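PDB 6XHH: JSC1_58120g3 from [Leptolyngbya] sp. JSC-1, which probably senses far-red light as a cyanobacteriochrome GAF domain that carries a bound linear tetrapyrrole (verdin) chromophore. Local coordinates for residues 1-9 and 158-169; 124-132 and 144-155. All coordinates share one frame; numbering follows the deposited sequence.

Interaction 1. Residues 1-9 and 158-169; sequences MEQALNRVI and AEVQLLMRVADQ
L5 and L162 meet at the heart of a near-parallel helix pair, in which the N-terminal helix of this GAF-domain protein runs beside its C-terminal helix, the short segments crossing at -25° with their axes 10.5 Å apart. The two leucine side chains slide past each other in opposite directions, and L5 CB sits only 3.5 Å from L162 CD2, a tight carbon contact. L5 points CG away from its backbone N (chi1 177°), which carries its two methyls onto the next turn: CD2 reaches R165 CB at 3.7 Å and CD1 reaches V166 CG2 at 3.9 Å. An alanine in place of L5 is likely to open a gap between L162, R165 and V166, because both methyls that bridge them would be gone. V8 extends the seam, its side chain crossing that of V166 at about a right angle. At one end M1 lays its thioether over the first turn, CE 3.7 Å from E159 CG, while the carboxylate of E159 turns to R153. At the other end the side chains of I9 and Q169 cross, I9 CG1 3.8 Å from Q169 CG. The guanidinium of R165 leaves the seam for a salt bridge with D168, whose OD2 lies in the guanidinium plane, 2.9 Å from NE, and is met on its anti side, 35° out of the carboxylate plane.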
loop_
_atom_site.group_PDB
_atom_site.type_symbol
_atom_site.label_atom_id
_atom_site.label_comp_id
_atom_site.label_asym_id
_atom_site.label_seq_id
_atom_site.Cartn_x
_atom_site.Cartn_y
_atom_site.Cartn_z
ATOM N N MET A 1 5.033 5.410 16.549
ATOM C CA MET A 1 4.489 4.151 16.053
ATOM C C MET A 1 5.468 3.000 16.247
ATOM O O MET A 1 5.207 1.878 15.808
ATOM C CB MET A 1 4.131 4.268 14.572
ATOM C CG MET A 1 2.992 5.217 14.273
ATOM S SD MET A 1 1.448 4.381 13.880
ATOM C CE MET A 1 0.389 5.819 13.830
ATOM N N GLU A 2 6.598 3.280 16.901
ATOM C CA GLU A 2 7.621 2.248 17.046
ATOM C C GLU A 2 7.094 1.054 17.832
ATOM O O GLU A 2 7.372 -0.100 17.483
ATOM C CB GLU A 2 8.868 2.828 17.711
ATOM C CG GLU A 2 10.134 2.023 17.446
ATOM C CD GLU A 2 10.398 1.824 15.963
ATOM O OE1 GLU A 2 10.729 2.815 15.277
ATOM O OE2 GLU A 2 10.275 0.676 15.485
ATOM N N GLN A 3 6.322 1.310 18.888
ATOM C CA GLN A 3 5.712 0.219 19.640
ATOM C C GLN A 3 4.736 -0.559 18.770
ATOM O O GLN A 3 4.757 -1.796 18.753
ATOM C CB GLN A 3 5.013 0.761 20.889
ATOM C CG GLN A 3 5.751 1.898 21.608
ATOM C CD GLN A 3 5.582 3.257 20.939
ATOM O OE1 GLN A 3 4.502 3.849 20.968
ATOM N NE2 GLN A 3 6.654 3.761 20.344
ATOM N N ALA A 4 3.876 0.147 18.033
ATOM C CA ALA A 4 3.014 -0.524 17.067
ATOM C C ALA A 4 3.841 -1.257 16.015
ATOM O O ALA A 4 3.551 -2.411 15.684
ATOM C CB ALA A 4 2.068 0.484 16.410
ATOM N N LEU A 5 4.887 -0.608 15.491
ATOM C CA LEU A 5 5.744 -1.268 14.509
ATOM C C LEU A 5 6.413 -2.505 15.091
ATOM O O LEU A 5 6.471 -3.550 14.437
ATOM C CB LEU A 5 6.810 -0.306 13.989
ATOM C CG LEU A 5 7.824 -0.886 13.003
ATOM C CD1 LEU A 5 7.127 -1.414 11.751
ATOM C CD2 LEU A 5 8.800 0.216 12.621
ATOM N N ASN A 6 6.945 -2.398 16.309
ATOM C CA ASN A 6 7.615 -3.545 16.909
ATOM C C ASN A 6 6.651 -4.710 17.071
ATOM O O ASN A 6 7.028 -5.870 16.875
ATOM C CB ASN A 6 8.223 -3.150 18.253
ATOM C CG ASN A 6 8.831 -4.327 18.978
ATOM O OD1 ASN A 6 9.827 -4.896 18.530
ATOM N ND2 ASN A 6 8.232 -4.706 20.103
ATOM N N ARG A 7 5.393 -4.413 17.401
ATOM C CA ARG A 7 4.365 -5.444 17.483
ATOM C C ARG A 7 4.147 -6.109 16.133
ATOM O O ARG A 7 4.056 -7.338 16.042
ATOM C CB ARG A 7 3.059 -4.834 17.992
ATOM C CG ARG A 7 2.021 -5.853 18.404
ATOM C CD ARG A 7 0.661 -5.202 18.617
ATOM N NE ARG A 7 -0.038 -4.968 17.356
ATOM C CZ ARG A 7 -0.681 -5.913 16.676
ATOM N NH1 ARG A 7 -0.696 -7.162 17.134
ATOM N NH2 ARG A 7 -1.297 -5.615 15.538
ATOM N N VAL A 8 4.051 -5.306 15.069
ATOM C CA VAL A 8 3.856 -5.857 13.729
ATOM C C VAL A 8 5.029 -6.753 13.346
ATOM O O VAL A 8 4.844 -7.874 12.864
ATOM C CB VAL A 8 3.654 -4.723 12.705
ATOM C CG1 VAL A 8 3.534 -5.283 11.299
ATOM C CG2 VAL A 8 2.430 -3.895 13.046
ATOM N N ILE A 9 6.260 -6.272 13.562
ATOM C CA ILE A 9 7.440 -7.049 13.179
ATOM C C ILE A 9 7.500 -8.359 13.955
ATOM O O ILE A 9 7.871 -9.404 13.410
ATOM C CB ILE A 9 8.717 -6.208 13.378
ATOM C CG1 ILE A 9 8.656 -4.944 12.521
ATOM C CG2 ILE A 9 9.962 -7.025 13.049
ATOM C CD1 ILE A 9 9.843 -4.023 12.711
ATOM N N ALA A 158 2.791 9.919 10.321
ATOM C CA ALA A 158 3.278 8.798 11.124
ATOM C C ALA A 158 2.716 7.464 10.633
ATOM O O ALA A 158 3.415 6.448 10.642
ATOM C CB ALA A 158 2.935 9.014 12.600
ATOM N N GLU A 159 1.449 7.439 10.208
ATOM C CA GLU A 159 0.907 6.229 9.600
ATOM C C GLU A 159 1.609 5.889 8.294
ATOM O O GLU A 159 1.872 4.718 8.006
ATOM C CB GLU A 159 -0.588 6.398 9.352
ATOM C CG GLU A 159 -1.359 6.488 10.625
ATOM C CD GLU A 159 -2.800 6.862 10.379
ATOM O OE1 GLU A 159 -3.082 7.518 9.365
ATOM O OE2 GLU A 159 -3.637 6.529 11.221
ATOM N N VAL A 160 1.897 6.896 7.474
ATOM C CA VAL A 160 2.584 6.613 6.215
ATOM C C VAL A 160 3.990 6.094 6.489
ATOM O O VAL A 160 4.467 5.151 5.840
ATOM C CB VAL A 160 2.594 7.875 5.328
ATOM C CG1 VAL A 160 3.285 7.584 4.018
ATOM C CG2 VAL A 160 1.170 8.366 5.079
ATOM N N GLN A 161 4.670 6.680 7.473
ATOM C CA GLN A 161 5.989 6.183 7.840
ATOM C C GLN A 161 5.918 4.747 8.341
ATOM O O GLN A 161 6.739 3.906 7.947
ATOM C CB GLN A 161 6.622 7.112 8.881
ATOM C CG GLN A 161 7.277 8.324 8.244
ATOM C CD GLN A 161 7.042 9.631 8.988
ATOM O OE1 GLN A 161 6.733 9.644 10.179
ATOM N NE2 GLN A 161 7.189 10.743 8.274
ATOM N N LEU A 162 4.928 4.433 9.184
ATOM C CA LEU A 162 4.751 3.056 9.630
ATOM C C LEU A 162 4.564 2.129 8.438
ATOM O O LEU A 162 5.185 1.062 8.355
ATOM C CB LEU A 162 3.561 2.961 10.592
ATOM C CG LEU A 162 3.179 1.637 11.283
ATOM C CD1 LEU A 162 2.397 0.697 10.374
ATOM C CD2 LEU A 162 4.380 0.929 11.839
ATOM N N LEU A 163 3.684 2.513 7.508
ATOM C CA LEU A 163 3.421 1.660 6.355
ATOM C C LEU A 163 4.689 1.385 5.572
ATOM O O LEU A 163 4.907 0.265 5.102
ATOM C CB LEU A 163 2.385 2.318 5.442
ATOM C CG LEU A 163 0.893 2.066 5.658
ATOM C CD1 LEU A 163 0.073 2.823 4.618
ATOM C CD2 LEU A 163 0.542 0.575 5.608
ATOM N N MET A 164 5.535 2.409 5.414
ATOM C CA MET A 164 6.780 2.239 4.684
ATOM C C MET A 164 7.737 1.312 5.419
ATOM O O MET A 164 8.450 0.537 4.777
ATOM C CB MET A 164 7.425 3.604 4.430
ATOM C CG MET A 164 6.579 4.515 3.519
ATOM S SD MET A 164 7.219 6.189 3.271
ATOM C CE MET A 164 8.752 5.856 2.424
ATOM N N ARG A 165 7.747 1.351 6.757
ATOM C CA ARG A 165 8.607 0.441 7.511
ATOM C C ARG A 165 8.096 -0.988 7.432
ATOM O O ARG A 165 8.889 -1.932 7.370
ATOM C CB ARG A 165 8.703 0.873 8.974
ATOM C CG ARG A 165 9.342 2.236 9.195
ATOM C CD ARG A 165 10.778 2.281 8.718
ATOM N NE ARG A 165 10.886 2.564 7.286
ATOM C CZ ARG A 165 10.563 3.724 6.722
ATOM N NH1 ARG A 165 10.100 4.723 7.460
ATOM N NH2 ARG A 165 10.702 3.886 5.413
ATOM N N VAL A 166 6.774 -1.164 7.453
ATOM C CA VAL A 166 6.204 -2.496 7.275
ATOM C C VAL A 166 6.543 -3.036 5.891
ATOM O O VAL A 166 6.920 -4.205 5.735
ATOM C CB VAL A 166 4.690 -2.454 7.519
ATOM C CG1 VAL A 166 4.065 -3.794 7.168
ATOM C CG2 VAL A 166 4.405 -2.105 8.982
ATOM N N ALA A 167 6.427 -2.192 4.866
ATOM C CA ALA A 167 6.802 -2.620 3.525
ATOM C C ALA A 167 8.284 -2.980 3.460
ATOM O O ALA A 167 8.674 -3.922 2.760
ATOM C CB ALA A 167 6.452 -1.523 2.515
ATOM N N ASP A 168 9.124 -2.239 4.183
ATOM C CA ASP A 168 10.529 -2.617 4.309
ATOM C C ASP A 168 10.668 -4.045 4.830
ATOM O O ASP A 168 11.444 -4.843 4.293
ATOM C CB ASP A 168 11.245 -1.643 5.244
ATOM C CG ASP A 168 11.530 -0.296 4.596
ATOM O OD1 ASP A 168 11.429 -0.182 3.356
ATOM O OD2 ASP A 168 11.869 0.641 5.351
ATOM N N GLN A 169 9.928 -4.373 5.893
ATOM C CA GLN A 169 9.984 -5.718 6.462
ATOM C C GLN A 169 9.509 -6.765 5.461
ATOM O O GLN A 169 10.119 -7.829 5.327
ATOM C CB GLN A 169 9.141 -5.771 7.736
ATOM C CG GLN A 169 9.693 -4.935 8.866
ATOM C CD GLN A 169 11.173 -5.185 9.083
ATOM O OE1 GLN A 169 11.579 -6.294 9.419
ATOM N NE2 GLN A 169 11.988 -4.160 8.859
#

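Interaction 2. Residues 124-132 and 144-155; sequences FEVKSCAVV and LSAFQNSAPRHW. With M1V (mesobiliverdin IX(alpha)), chain C; EDO (1,2-ethanediol), chain E.
A beta hairpin in the antiparallel sheet of the GAF domain joins 128-132 to 144-148, and one of its faces, through V131, S145 and F147, lines part of the bilin pocket. A130 and A146 are a hydrogen-bonded pair, A130 N to A146 O at 2.9 Å and A146 N to A130 O at 2.8 Å; V132 and L144 pair in the same way. Toward the start of strand 128-132 the regular pairing is interrupted by a classic beta bulge, K127 and S128 both facing Q148. K127 N gives its hydrogen to Q148 O in the carbonyl plane, whereas Q148 N reaches S128 O from 37° above that plane. The lysine chain runs along the turn until NZ hydrogen-bonds to N149 O at 3.1 Å, in the carbonyl plane, and a water joins the same two atoms.

On the chromophore side, V126 CG2 stands over the centre of the F147 ring, 3.7 Å from its centroid, a CH-pi contact, while C129 CB lies at the ring edge. S145 sets OG beside its backbone N (chi1 -58°), and from there it donates to mesobiliverdin OD at 2.8 Å; V131 CG2 and F147 CZ also approach that oxygen. On the other side of the sheet A130 CB lies over the six-membered ring of W155, 3.8 Å from its centroid, and R153 CD approaches the opposite face nearer the rim. The indole is further fixed by a hydrogen bond from NE1 to V89 O. One face bordering the tetrapyrrole and the other packing on helix 157-178, A130 on L163 and V132 on M164, is the arrangement of a bilin-binding GAF domain.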
loop_
_atom_site.group_PDB
_atom_site.type_symbol
_atom_site.label_atom_id
_atom_site.label_comp_id
_atom_site.label_asym_id
_atom_site.label_seq_id
_atom_site.Cartn_x
_atom_site.Cartn_y
_atom_site.Cartn_z
ATOM N N PHE A 124 -12.281 -1.032 -7.578
ATOM C CA PHE A 124 -11.789 -1.862 -6.492
ATOM C C PHE A 124 -12.442 -1.512 -5.161
ATOM O O PHE A 124 -12.009 -2.014 -4.114
ATOM C CB PHE A 124 -10.265 -1.749 -6.415
ATOM C CG PHE A 124 -9.568 -2.324 -7.623
ATOM C CD1 PHE A 124 -9.701 -3.670 -7.935
ATOM C CD2 PHE A 124 -8.813 -1.520 -8.463
ATOM C CE1 PHE A 124 -9.084 -4.200 -9.047
ATOM C CE2 PHE A 124 -8.192 -2.053 -9.583
ATOM C CZ PHE A 124 -8.325 -3.393 -9.869
ATOM N N GLU A 125 -13.493 -0.676 -5.196
ATOM C CA GLU A 125 -14.301 -0.293 -4.035
ATOM C C GLU A 125 -13.545 0.608 -3.058
ATOM O O GLU A 125 -13.872 0.652 -1.873
ATOM C CB GLU A 125 -14.839 -1.515 -3.296
ATOM C CG GLU A 125 -15.467 -2.532 -4.213
ATOM C CD GLU A 125 -16.241 -3.553 -3.439
ATOM O OE1 GLU A 125 -17.483 -3.489 -3.454
ATOM O OE2 GLU A 125 -15.608 -4.403 -2.798
ATOM N N VAL A 126 -12.567 1.370 -3.542
ATOM C CA VAL A 126 -11.694 2.180 -2.692
ATOM C C VAL A 126 -12.234 3.609 -2.636
ATOM O O VAL A 126 -12.579 4.181 -3.673
ATOM C CB VAL A 126 -10.247 2.164 -3.226
ATOM C CG1 VAL A 126 -9.350 3.128 -2.433
ATOM C CG2 VAL A 126 -9.656 0.750 -3.214
ATOM N N LYS A 127 -12.295 4.202 -1.426
ATOM C CA LYS A 127 -12.601 5.623 -1.264
ATOM C C LYS A 127 -11.455 6.435 -0.671
ATOM O O LYS A 127 -11.545 7.670 -0.625
ATOM C CB LYS A 127 -13.845 5.812 -0.382
ATOM C CG LYS A 127 -15.156 5.548 -1.123
ATOM C CD LYS A 127 -16.339 5.949 -0.255
ATOM C CE LYS A 127 -17.651 5.685 -0.974
ATOM N NZ LYS A 127 -17.738 4.261 -1.395
ATOM N N SER A 128 -10.374 5.785 -0.253
ATOM C CA SER A 128 -9.258 6.417 0.433
ATOM C C SER A 128 -8.088 5.447 0.341
ATOM O O SER A 128 -8.292 4.246 0.487
ATOM C CB SER A 128 -9.640 6.701 1.891
ATOM O OG SER A 128 -8.525 7.111 2.673
ATOM N N CYS A 129 -6.877 5.943 0.069
ATOM C CA CYS A 129 -5.777 4.992 -0.068
ATOM C C CYS A 129 -4.462 5.610 0.381
ATOM O O CYS A 129 -4.172 6.767 0.069
ATOM C CB CYS A 129 -5.604 4.488 -1.515
ATOM S SG CYS A 129 -5.387 5.798 -2.780
ATOM N N ALA A 130 -3.666 4.810 1.092
ATOM C CA ALA A 130 -2.273 5.128 1.397
ATOM C C ALA A 130 -1.445 3.981 0.840
ATOM O O ALA A 130 -1.666 2.828 1.219
ATOM C CB ALA A 130 -2.043 5.307 2.904
ATOM N N VAL A 131 -0.541 4.280 -0.094
ATOM C CA VAL A 131 0.117 3.273 -0.923
ATOM C C VAL A 131 1.625 3.491 -0.860
ATOM O O VAL A 131 2.105 4.615 -1.064
ATOM C CB VAL A 131 -0.377 3.314 -2.385
ATOM C CG1 VAL A 131 0.145 2.096 -3.176
ATOM C CG2 VAL A 131 -1.915 3.372 -2.446
ATOM N N VAL A 132 2.377 2.430 -0.557
ATOM C CA VAL A 132 3.828 2.553 -0.430
ATOM C C VAL A 132 4.518 1.407 -1.153
ATOM O O VAL A 132 3.953 0.328 -1.360
ATOM C CB VAL A 132 4.301 2.575 1.034
ATOM C CG1 VAL A 132 3.624 3.701 1.813
ATOM C CG2 VAL A 132 4.075 1.207 1.687
ATOM N N LEU A 144 2.296 -2.043 -1.071
ATOM C CA LEU A 144 1.475 -2.281 0.111
ATOM C C LEU A 144 0.483 -1.130 0.213
ATOM O O LEU A 144 0.895 0.040 0.272
ATOM C CB LEU A 144 2.337 -2.377 1.371
ATOM C CG LEU A 144 1.656 -2.408 2.740
ATOM C CD1 LEU A 144 0.855 -3.682 2.945
ATOM C CD2 LEU A 144 2.683 -2.267 3.856
ATOM N N SER A 145 -0.808 -1.454 0.193
ATOM C CA SER A 145 -1.884 -0.468 0.156
ATOM C C SER A 145 -2.770 -0.627 1.379
ATOM O O SER A 145 -3.195 -1.739 1.708
ATOM C CB SER A 145 -2.733 -0.599 -1.123
ATOM O OG SER A 145 -1.907 -0.456 -2.276
ATOM N N ALA A 146 -3.054 0.490 2.029
ATOM C CA ALA A 146 -4.076 0.605 3.058
ATOM C C ALA A 146 -5.275 1.343 2.481
ATOM O O ALA A 146 -5.129 2.462 1.970
ATOM C CB ALA A 146 -3.516 1.365 4.262
ATOM N N PHE A 147 -6.453 0.733 2.564
ATOM C CA PHE A 147 -7.649 1.253 1.909
ATOM C C PHE A 147 -8.771 1.468 2.923
ATOM O O PHE A 147 -8.970 0.657 3.837
ATOM C CB PHE A 147 -8.179 0.280 0.831
ATOM C CG PHE A 147 -7.279 0.080 -0.367
ATOM C CD1 PHE A 147 -6.706 1.150 -1.045
ATOM C CD2 PHE A 147 -7.046 -1.202 -0.849
ATOM C CE1 PHE A 147 -5.922 0.933 -2.183
ATOM C CE2 PHE A 147 -6.256 -1.421 -1.973
ATOM C CZ PHE A 147 -5.701 -0.348 -2.638
ATOM N N GLN A 148 -9.546 2.531 2.739
ATOM C CA GLN A 148 -10.869 2.605 3.326
ATOM C C GLN A 148 -11.885 2.604 2.189
ATOM O O GLN A 148 -11.686 3.261 1.163
ATOM C CB GLN A 148 -11.029 3.837 4.222
ATOM C CG GLN A 148 -12.257 3.809 5.151
ATOM C CD GLN A 148 -12.125 2.843 6.313
ATOM O OE1 GLN A 148 -11.469 1.813 6.218
ATOM N NE2 GLN A 148 -12.768 3.178 7.425
ATOM N N ASN A 149 -12.943 1.820 2.355
ATOM C CA ASN A 149 -13.884 1.553 1.278
ATOM C C ASN A 149 -15.210 2.266 1.442
ATOM O O ASN A 149 -15.846 2.601 0.439
ATOM C CB ASN A 149 -14.152 0.045 1.177
ATOM C CG ASN A 149 -12.899 -0.754 0.851
ATOM O OD1 ASN A 149 -11.919 -0.213 0.341
ATOM N ND2 ASN A 149 -12.938 -2.051 1.132
ATOM N N SER A 150 -15.668 2.460 2.676
ATOM C CA SER A 150 -16.985 3.029 2.920
ATOM C C SER A 150 -16.986 4.546 3.043
ATOM O O SER A 150 -18.059 5.149 2.932
ATOM C CB SER A 150 -17.583 2.399 4.184
ATOM O OG SER A 150 -16.785 2.696 5.310
ATOM N N ALA A 151 -15.829 5.170 3.224
ATOM C CA ALA A 151 -15.746 6.581 3.581
ATOM C C ALA A 151 -14.311 7.041 3.352
ATOM O O ALA A 151 -13.397 6.225 3.331
ATOM C CB ALA A 151 -16.142 6.804 5.047
ATOM N N PRO A 152 -14.105 8.352 3.199
ATOM C CA PRO A 152 -12.745 8.899 3.289
ATOM C C PRO A 152 -12.150 8.639 4.663
ATOM O O PRO A 152 -12.851 8.406 5.651
ATOM C CB PRO A 152 -12.945 10.406 3.060
ATOM C CG PRO A 152 -14.298 10.539 2.440
ATOM C CD PRO A 152 -15.107 9.399 2.944
ATOM N N ARG A 153 -10.827 8.710 4.729
ATOM C CA ARG A 153 -10.143 8.586 6.002
ATOM C C ARG A 153 -8.881 9.413 5.919
ATOM O O ARG A 153 -8.201 9.391 4.892
ATOM C CB ARG A 153 -9.794 7.136 6.319
ATOM C CG ARG A 153 -9.133 6.951 7.674
ATOM C CD ARG A 153 -8.216 5.776 7.603
ATOM N NE ARG A 153 -7.785 5.240 8.894
ATOM C CZ ARG A 153 -6.663 5.581 9.514
ATOM N NH1 ARG A 153 -5.883 6.528 9.013
ATOM N NH2 ARG A 153 -6.338 4.986 10.651
ATOM N N HIS A 154 -8.593 10.153 6.984
ATOM C CA HIS A 154 -7.406 10.990 7.011
ATOM C C HIS A 154 -6.183 10.146 7.336
ATOM O O HIS A 154 -6.191 9.389 8.308
ATOM C CB HIS A 154 -7.574 12.097 8.050
ATOM C CG HIS A 154 -6.330 12.875 8.295
ATOM N ND1 HIS A 154 -5.694 13.586 7.300
ATOM C CD2 HIS A 154 -5.621 13.086 9.423
ATOM C CE1 HIS A 154 -4.628 14.183 7.806
ATOM N NE2 HIS A 154 -4.559 13.894 9.091
ATOM N N TRP A 155 -5.138 10.270 6.517
ATOM C CA TRP A 155 -3.858 9.617 6.766
ATOM C C TRP A 155 -2.873 10.630 7.331
ATOM O O TRP A 155 -2.665 11.687 6.733
ATOM C CB TRP A 155 -3.283 9.001 5.481
ATOM C CG TRP A 155 -4.248 8.116 4.736
ATOM C CD1 TRP A 155 -4.981 8.457 3.621
ATOM C CD2 TRP A 155 -4.624 6.767 5.061
ATOM N NE1 TRP A 155 -5.777 7.398 3.230
ATOM C CE2 TRP A 155 -5.578 6.350 4.098
ATOM C CE3 TRP A 155 -4.252 5.874 6.070
ATOM C CZ2 TRP A 155 -6.157 5.069 4.111
ATOM C CZ3 TRP A 155 -4.828 4.595 6.079
ATOM C CH2 TRP A 155 -5.772 4.210 5.097
HETATM O OA M1V C . -6.088 2.174 -14.093
HETATM C C1A M1V C . -5.894 3.267 -14.605
HETATM N NA M1V C . -5.069 4.195 -14.104
HETATM C C2A M1V C . -6.483 3.733 -15.797
HETATM C CMA M1V C . -7.471 2.974 -16.654
HETATM C C3A M1V C . -6.001 5.016 -16.042
HETATM C CAA M1V C . -6.344 5.908 -17.174
HETATM C CBA M1V C . -5.126 6.250 -18.034
HETATM C C4A M1V C . -5.075 5.324 -14.929
HETATM C CHA M1V C . -4.373 6.492 -14.806
HETATM C C1B M1V C . -3.423 6.932 -13.780
HETATM C C2B M1V C . -2.849 8.230 -13.813
HETATM C CMB M1V C . -3.135 9.297 -14.841
HETATM C C3B M1V C . -2.014 8.334 -12.742
HETATM C CAB M1V C . -1.186 9.547 -12.359
HETATM C CBB M1V C . -1.795 10.236 -11.126
HETATM C CGB M1V C . -3.120 10.878 -11.476
HETATM O O2B M1V C . -3.150 11.870 -12.244
HETATM O O1B M1V C . -4.199 10.443 -11.014
HETATM N NB M1V C . -2.931 6.275 -12.718
HETATM C C4B M1V C . -2.072 7.082 -12.060
HETATM C CHB M1V C . -1.313 6.839 -10.904
HETATM C C1C M1V C . -1.344 5.800 -9.962
HETATM C C2C M1V C . -0.721 5.902 -8.711
HETATM C CAC M1V C . 0.115 7.080 -8.257
HETATM C CBC M1V C . 1.500 6.812 -8.909
HETATM C CGC M1V C . 2.422 8.018 -9.014
HETATM O O2C M1V C . 2.073 9.132 -8.563
HETATM O O1C M1V C . 3.547 7.919 -9.566
HETATM C C3C M1V C . -0.948 4.703 -8.041
HETATM C CMC M1V C . -0.452 4.385 -6.658
HETATM N NC M1V C . -1.966 4.573 -10.044
HETATM C C4C M1V C . -1.739 3.888 -8.877
HETATM C CHC M1V C . -2.259 2.569 -8.729
HETATM C C1D M1V C . -2.330 1.754 -7.626
HETATM C C2D M1V C . -2.088 0.353 -7.615
HETATM C CMD M1V C . -1.656 -0.474 -8.801
HETATM N ND M1V C . -2.719 2.133 -6.349
HETATM C C4D M1V C . -2.694 1.040 -5.557
HETATM O OD M1V C . -2.994 1.067 -4.363
HETATM C C3D M1V C . -2.294 -0.087 -6.344
HETATM C CAD M1V C . -2.111 -1.503 -5.858
HETATM C CBD M1V C . -3.467 -2.146 -5.669
HETATM C C1 EDO E . -10.561 5.192 11.046
HETATM O O1 EDO E . -9.902 3.946 10.768
HETATM C C2 EDO E . -12.064 4.966 11.220
HETATM O O2 EDO E . -12.264 3.824 12.069
HETATM O O HOH W 1 -10.987 -2.091 -1.578
HETATM O O HOH W 2 -16.494 2.015 -2.427
#

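In the fold
The centres of interactions 1 and 2 lie about 17 Å apart, and they meet on the face of the six-stranded sheet that packs on helix 157-178. Along the chain, interaction 2 falls between the two segments of interaction 1: helix 2-13 comes first, then strands 128-136 and 139-148, then helix 157-178, the next helix or strand after the hairpin, reached through the loop of residues 149-156. Helix 157-178 is thus common ground, packing L163, M164 and A167 against the hairpin while another side receives the N-terminal helix. A salt bridge from R153 NH1 to E159 OE1, 3.0 Å long, also ties the two contacts together. The chromophore lies across the sheet from these helices, so the hairpin physically connects pocket and terminal helix pair.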